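Local coordinates for FAD:protein FMN transferase (Pseudomonas stutzeri ATCC 14405 = CCUG 16156, PDB 5MGY) that probably transfers the FMN moiety of FAD to a threonine of a target protein in a magnesium-dependent reaction, releasing AMP, at residues F98-N107 with L151-A159. Residues are numbered along the deposited sequence; the frame is centred on the assembly and turned at random.
With MG (magnesium ion), chain I.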
ATOM      1  N   PHE A  98      11.455   3.734  -0.747  1.00 37.51           N
ATOM      2  CA  PHE A  98      10.410   3.688   0.262  1.00 39.82           C
ATOM      3  C   PHE A  98      10.834   4.517   1.457  1.00 39.90           C
ATOM      4  O   PHE A  98      11.865   4.215   2.079  1.00 41.39           O
ATOM      5  CB  PHE A  98      10.109   2.238   0.726  1.00 40.28           C
ATOM      6  CG  PHE A  98       8.977   2.153   1.696  1.00 40.84           C
ATOM      7  CD1 PHE A  98       7.679   1.953   1.258  1.00 42.14           C
ATOM      8  CD2 PHE A  98       9.187   2.371   3.051  1.00 41.64           C
ATOM      9  CE1 PHE A  98       6.611   1.929   2.149  1.00 41.56           C
ATOM     10  CE2 PHE A  98       8.124   2.366   3.943  1.00 40.07           C
ATOM     11  CZ  PHE A  98       6.833   2.140   3.492  1.00 39.75           C
ATOM     12  N   ASP A  99       9.999   5.495   1.816  1.00 38.52           N
ATOM     13  CA  ASP A  99      10.260   6.399   2.936  1.00 38.51           C
ATOM     14  C   ASP A  99       8.935   6.802   3.650  1.00 36.24           C
ATOM     15  O   ASP A  99       8.034   7.479   3.089  1.00 35.37           O
ATOM     16  CB  ASP A  99      11.047   7.643   2.413  1.00 41.81           C
ATOM     17  CG  ASP A  99      11.968   8.291   3.479  1.00 43.96           C
ATOM     18  OD1 ASP A  99      13.134   8.597   3.172  1.00 49.36           O
ATOM     19  OD2 ASP A  99      11.567   8.475   4.635  1.00 45.40           O
ATOM     20  N   LEU A 100       8.853   6.469   4.918  1.00 34.93           N
ATOM     21  CA  LEU A 100       7.732   6.970   5.760  1.00 37.71           C
ATOM     22  C   LEU A 100       7.757   8.468   6.165  1.00 37.77           C
ATOM     23  O   LEU A 100       6.784   8.930   6.748  1.00 41.18           O
ATOM     24  CB  LEU A 100       7.657   6.150   7.043  1.00 36.46           C
ATOM     25  CG  LEU A 100       7.522   4.649   6.810  1.00 37.16           C
ATOM     26  CD1 LEU A 100       7.722   3.873   8.076  1.00 39.56           C
ATOM     27  CD2 LEU A 100       6.137   4.338   6.254  1.00 39.18           C
ATOM     28  N   THR A 101       8.832   9.200   5.851  1.00 34.46           N
ATOM     29  CA  THR A 101       9.100  10.464   6.451  1.00 35.31           C
ATOM     30  C   THR A 101       8.897  11.596   5.491  1.00 41.96           C
ATOM     31  O   THR A 101       9.532  12.640   5.613  1.00 47.59           O
ATOM     32  CB  THR A 101      10.535  10.527   7.035  1.00 33.54           C
ATOM     33  OG1 THR A 101      11.530  10.658   6.033  1.00 30.57           O
ATOM     34  CG2 THR A 101      10.837   9.309   7.785  1.00 32.88           C
ATOM     35  N   LEU A 102       7.962  11.455   4.576  1.00 48.13           N
ATOM     36  CA  LEU A 102       7.782  12.510   3.576  1.00 52.27           C
ATOM     37  C   LEU A 102       6.730  13.535   3.934  1.00 50.11           C
ATOM     38  O   LEU A 102       6.511  14.469   3.165  1.00 52.69           O
ATOM     39  CB  LEU A 102       7.459  11.884   2.216  1.00 55.06           C
ATOM     40  CG  LEU A 102       8.643  11.407   1.365  1.00 57.90           C
ATOM     41  CD1 LEU A 102       9.915  11.067   2.132  1.00 59.92           C
ATOM     42  CD2 LEU A 102       8.176  10.196   0.576  1.00 59.49           C
ATOM     43  N   GLU A 103       6.098  13.400   5.090  1.00 46.50           N
ATOM     44  CA  GLU A 103       4.955  14.271   5.381  1.00 50.74           C
ATOM     45  C   GLU A 103       5.228  15.776   5.222  1.00 50.52           C
ATOM     46  O   GLU A 103       4.357  16.480   4.740  1.00 48.48           O
ATOM     47  CB  GLU A 103       4.346  13.946   6.765  1.00 54.21           C
ATOM     48  CG  GLU A 103       3.126  14.770   7.180  1.00 54.04           C
ATOM     49  CD  GLU A 103       1.751  14.106   7.054  1.00 55.49           C
ATOM     50  OE1 GLU A 103       1.427  13.283   6.152  1.00 49.68           O
ATOM     51  OE2 GLU A 103       0.925  14.512   7.885  1.00 60.90           O
ATOM     52  N   PRO A 104       6.434  16.254   5.599  1.00 52.31           N
ATOM     53  CA  PRO A 104       6.754  17.657   5.363  1.00 51.70           C
ATOM     54  C   PRO A 104       6.873  18.015   3.907  1.00 52.66           C
ATOM     55  O   PRO A 104       6.557  19.142   3.559  1.00 58.00           O
ATOM     56  CB  PRO A 104       8.096  17.839   6.055  1.00 54.53           C
ATOM     57  CG  PRO A 104       8.157  16.725   7.070  1.00 56.96           C
ATOM     58  CD  PRO A 104       7.506  15.578   6.351  1.00 54.27           C
ATOM     59  N   LEU A 105       7.308  17.105   3.048  1.00 50.71           N
ATOM     60  CA  LEU A 105       7.355  17.441   1.633  1.00 52.34           C
ATOM     61  C   LEU A 105       5.959  17.308   1.059  1.00 56.21           C
ATOM     62  O   LEU A 105       5.584  18.055   0.153  1.00 66.65           O
ATOM     63  CB  LEU A 105       8.328  16.562   0.870  1.00 49.28           C
ATOM     64  CG  LEU A 105       9.787  16.725   1.213  1.00 45.21           C
ATOM     65  CD1 LEU A 105      10.550  15.514   0.703  1.00 44.88           C
ATOM     66  CD2 LEU A 105      10.315  17.985   0.590  1.00 46.44           C
ATOM     67  N   LEU A 106       5.178  16.373   1.579  1.00 57.21           N
ATOM     68  CA  LEU A 106       3.772  16.274   1.147  1.00 66.53           C
ATOM     69  C   LEU A 106       2.993  17.564   1.505  1.00 72.71           C
ATOM     70  O   LEU A 106       2.406  18.189   0.622  1.00 84.76           O
ATOM     71  CB  LEU A 106       3.039  15.019   1.720  1.00 66.08           C
ATOM     72  CG  LEU A 106       3.422  13.586   1.311  1.00 64.17           C
ATOM     73  CD1 LEU A 106       2.664  12.557   2.177  1.00 59.05           C
ATOM     74  CD2 LEU A 106       3.224  13.359  -0.189  1.00 61.66           C
ATOM     75  N   ASN A 107       3.000  17.974   2.778  1.00 70.80           N
ATOM     76  CA  ASN A 107       2.357  19.237   3.182  1.00 66.12           C
ATOM     77  C   ASN A 107       2.914  20.457   2.472  1.00 63.19           C
ATOM     78  O   ASN A 107       2.182  21.388   2.235  1.00 64.37           O
ATOM     79  CB  ASN A 107       2.405  19.427   4.691  1.00 67.53           C
ATOM     80  CG  ASN A 107       1.451  18.472   5.429  1.00 72.90           C
ATOM     81  OD1 ASN A 107       0.432  18.038   4.894  1.00 75.41           O
ATOM     82  ND2 ASN A 107       1.781  18.144   6.667  1.00 72.95           N
ATOM     83  N   LEU A 151      10.907  14.947  12.483  1.00 32.19           N
ATOM     84  CA  LEU A 151      10.197  14.029  11.554  1.00 35.24           C
ATOM     85  C   LEU A 151       8.679  14.071  11.630  1.00 36.44           C
ATOM     86  O   LEU A 151       8.073  14.124  12.716  1.00 38.82           O
ATOM     87  CB  LEU A 151      10.608  12.554  11.767  1.00 33.54           C
ATOM     88  CG  LEU A 151      12.064  12.162  11.435  1.00 32.54           C
ATOM     89  CD1 LEU A 151      12.303  10.686  11.704  1.00 32.62           C
ATOM     90  CD2 LEU A 151      12.440  12.508  10.012  1.00 31.59           C
ATOM     91  N   GLN A 152       8.076  14.005  10.468  1.00 37.99           N
ATOM     92  CA  GLN A 152       6.662  13.739  10.419  1.00 40.62           C
ATOM     93  C   GLN A 152       6.412  12.472   9.589  1.00 36.33           C
ATOM     94  O   GLN A 152       6.803  12.389   8.419  1.00 35.60           O
ATOM     95  CB  GLN A 152       5.967  14.961   9.903  1.00 44.32           C
ATOM     96  CG  GLN A 152       6.325  16.159  10.742  1.00 48.42           C
ATOM     97  CD  GLN A 152       5.317  17.277  10.543  1.00 53.63           C
ATOM     98  OE1 GLN A 152       5.263  17.910   9.476  1.00 52.26           O
ATOM     99  NE2 GLN A 152       4.481  17.506  11.560  1.00 59.30           N
ATOM    100  N   LEU A 153       5.801  11.488  10.243  1.00 32.67           N
ATOM    101  CA  LEU A 153       5.507  10.223   9.642  1.00 30.60           C
ATOM    102  C   LEU A 153       4.202  10.202   8.912  1.00 30.67           C
ATOM    103  O   LEU A 153       3.311  10.999   9.183  1.00 31.91           O
ATOM    104  CB  LEU A 153       5.507   9.152  10.703  1.00 30.96           C
ATOM    105  CG  LEU A 153       6.827   9.043  11.496  1.00 30.68           C
ATOM    106  CD1 LEU A 153       6.835   7.815  12.398  1.00 31.14           C
ATOM    107  CD2 LEU A 153       8.021   9.043  10.581  1.00 29.42           C
ATOM    108  N   ASP A 154       4.138   9.319   7.924  1.00 32.46           N
ATOM    109  CA  ASP A 154       2.926   9.038   7.123  1.00 34.89           C
ATOM    110  C   ASP A 154       2.980   7.553   6.712  1.00 34.41           C
ATOM    111  O   ASP A 154       3.953   7.085   6.121  1.00 34.39           O
ATOM    112  CB  ASP A 154       2.836   9.921   5.863  1.00 36.74           C
ATOM    113  CG  ASP A 154       1.472   9.822   5.158  1.00 38.64           C
ATOM    114  OD1 ASP A 154       0.823  10.859   4.806  1.00 42.44           O
ATOM    115  OD2 ASP A 154       1.021   8.692   4.987  1.00 38.92           O
ATOM    116  N   PHE A 155       1.915   6.832   6.995  1.00 33.67           N
ATOM    117  CA  PHE A 155       1.933   5.418   6.859  1.00 34.33           C
ATOM    118  C   PHE A 155       1.137   4.946   5.651  1.00 33.70           C
ATOM    119  O   PHE A 155       0.955   3.737   5.469  1.00 35.61           O
ATOM    120  CB  PHE A 155       1.398   4.779   8.185  1.00 37.68           C
ATOM    121  CG  PHE A 155       2.412   4.798   9.302  1.00 37.34           C
ATOM    122  CD1 PHE A 155       3.521   3.944   9.285  1.00 36.37           C
ATOM    123  CD2 PHE A 155       2.271   5.686  10.337  1.00 37.38           C
ATOM    124  CE1 PHE A 155       4.470   4.008  10.283  1.00 37.83           C
ATOM    125  CE2 PHE A 155       3.210   5.752  11.343  1.00 38.55           C
ATOM    126  CZ  PHE A 155       4.322   4.919  11.317  1.00 38.72           C
ATOM    127  N   ASN A 156       0.684   5.878   4.814  1.00 33.79           N
ATOM    128  CA  ASN A 156      -0.320   5.585   3.772  1.00 32.22           C
ATOM    129  C   ASN A 156       0.215   4.634   2.739  1.00 31.93           C
ATOM    130  O   ASN A 156      -0.525   3.868   2.207  1.00 34.11           O
ATOM    131  CB  ASN A 156      -0.876   6.850   3.080  1.00 31.80           C
ATOM    132  CG  ASN A 156      -2.262   7.283   3.580  1.00 31.53           C
ATOM    133  OD1 ASN A 156      -3.099   6.486   3.976  1.00 32.56           O
ATOM    134  ND2 ASN A 156      -2.517   8.551   3.478  1.00 31.74           N
ATOM    135  N   SER A 157       1.508   4.610   2.505  1.00 34.81           N
ATOM    136  CA  SER A 157       2.070   3.761   1.465  1.00 35.44           C
ATOM    137  C   SER A 157       1.960   2.270   1.812  1.00 33.77           C
ATOM    138  O   SER A 157       1.896   1.428   0.873  1.00 34.81           O
ATOM    139  CB  SER A 157       3.517   4.172   1.159  1.00 36.07           C
ATOM    140  OG  SER A 157       4.311   3.990   2.290  1.00 39.33           O
ATOM    141  N   ILE A 158       1.914   1.970   3.124  1.00 31.13           N
ATOM    142  CA  ILE A 158       1.624   0.603   3.680  1.00 31.77           C
ATOM    143  C   ILE A 158       0.347   0.273   4.516  1.00 31.38           C
ATOM    144  O   ILE A 158       0.077  -0.923   4.776  1.00 29.65           O
ATOM    145  CB  ILE A 158       2.813   0.009   4.457  1.00 30.17           C
ATOM    146  CG1 ILE A 158       3.342   0.934   5.518  1.00 32.93           C
ATOM    147  CG2 ILE A 158       3.913  -0.247   3.509  1.00 31.11           C
ATOM    148  CD1 ILE A 158       4.442   0.314   6.414  1.00 31.62           C
ATOM    149  N   ALA A 159      -0.430   1.271   4.928  1.00 30.83           N
ATOM    150  CA  ALA A 159      -1.584   1.004   5.875  1.00 30.16           C
ATOM    151  C   ALA A 159      -2.628   0.012   5.323  1.00 29.19           C
ATOM    152  O   ALA A 159      -2.947  -0.962   5.974  1.00 29.46           O
ATOM    153  CB  ALA A 159      -2.265   2.280   6.295  1.00 28.48           C
TER
HETATM  154 MG    MG I 401       0.942   2.001  -1.198  1.00 51.00          MG
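The loop that carries a magnesium ligand of this ApbE-family transferase, in segment 151-159 just before helix 159-173, lies against the turn that leads into helix 103-108, with L100 and D154 meeting through the backbone. D154 N donates to L100 O at 2.9 Å, and L153 CA adds a CA-H...O contact to the same oxygen. Beyond this bond, L100 CD1 lies 3.9 Å from F155 CE1, while the F98 ring, its CG anti to the backbone N (chi1 -176°), brings CE1 to 3.7 Å from I158 CG2. At the other end, E103 CB packs on Q152 CB at 3.7 Å. The two oxygens of the D154 carboxylate play different parts: OD2 accepts from N156 N (2.8 Å) in an Asx turn, while OD1 lies near L106 CD1 and 2.8 Å from E103 OE1, two acceptors with no hydrogen bond between them, the carboxylate planes 67° apart. An alanine in place of D154 would probably leave N156 N without its acceptor and free the turn ahead of the metal ligand to shift. S157 O binds magnesium at 2.4 Å, and D271 and T275 supply further ligands, an Asx turn thus preceding the carbonyl ligand in the ApbE metal site.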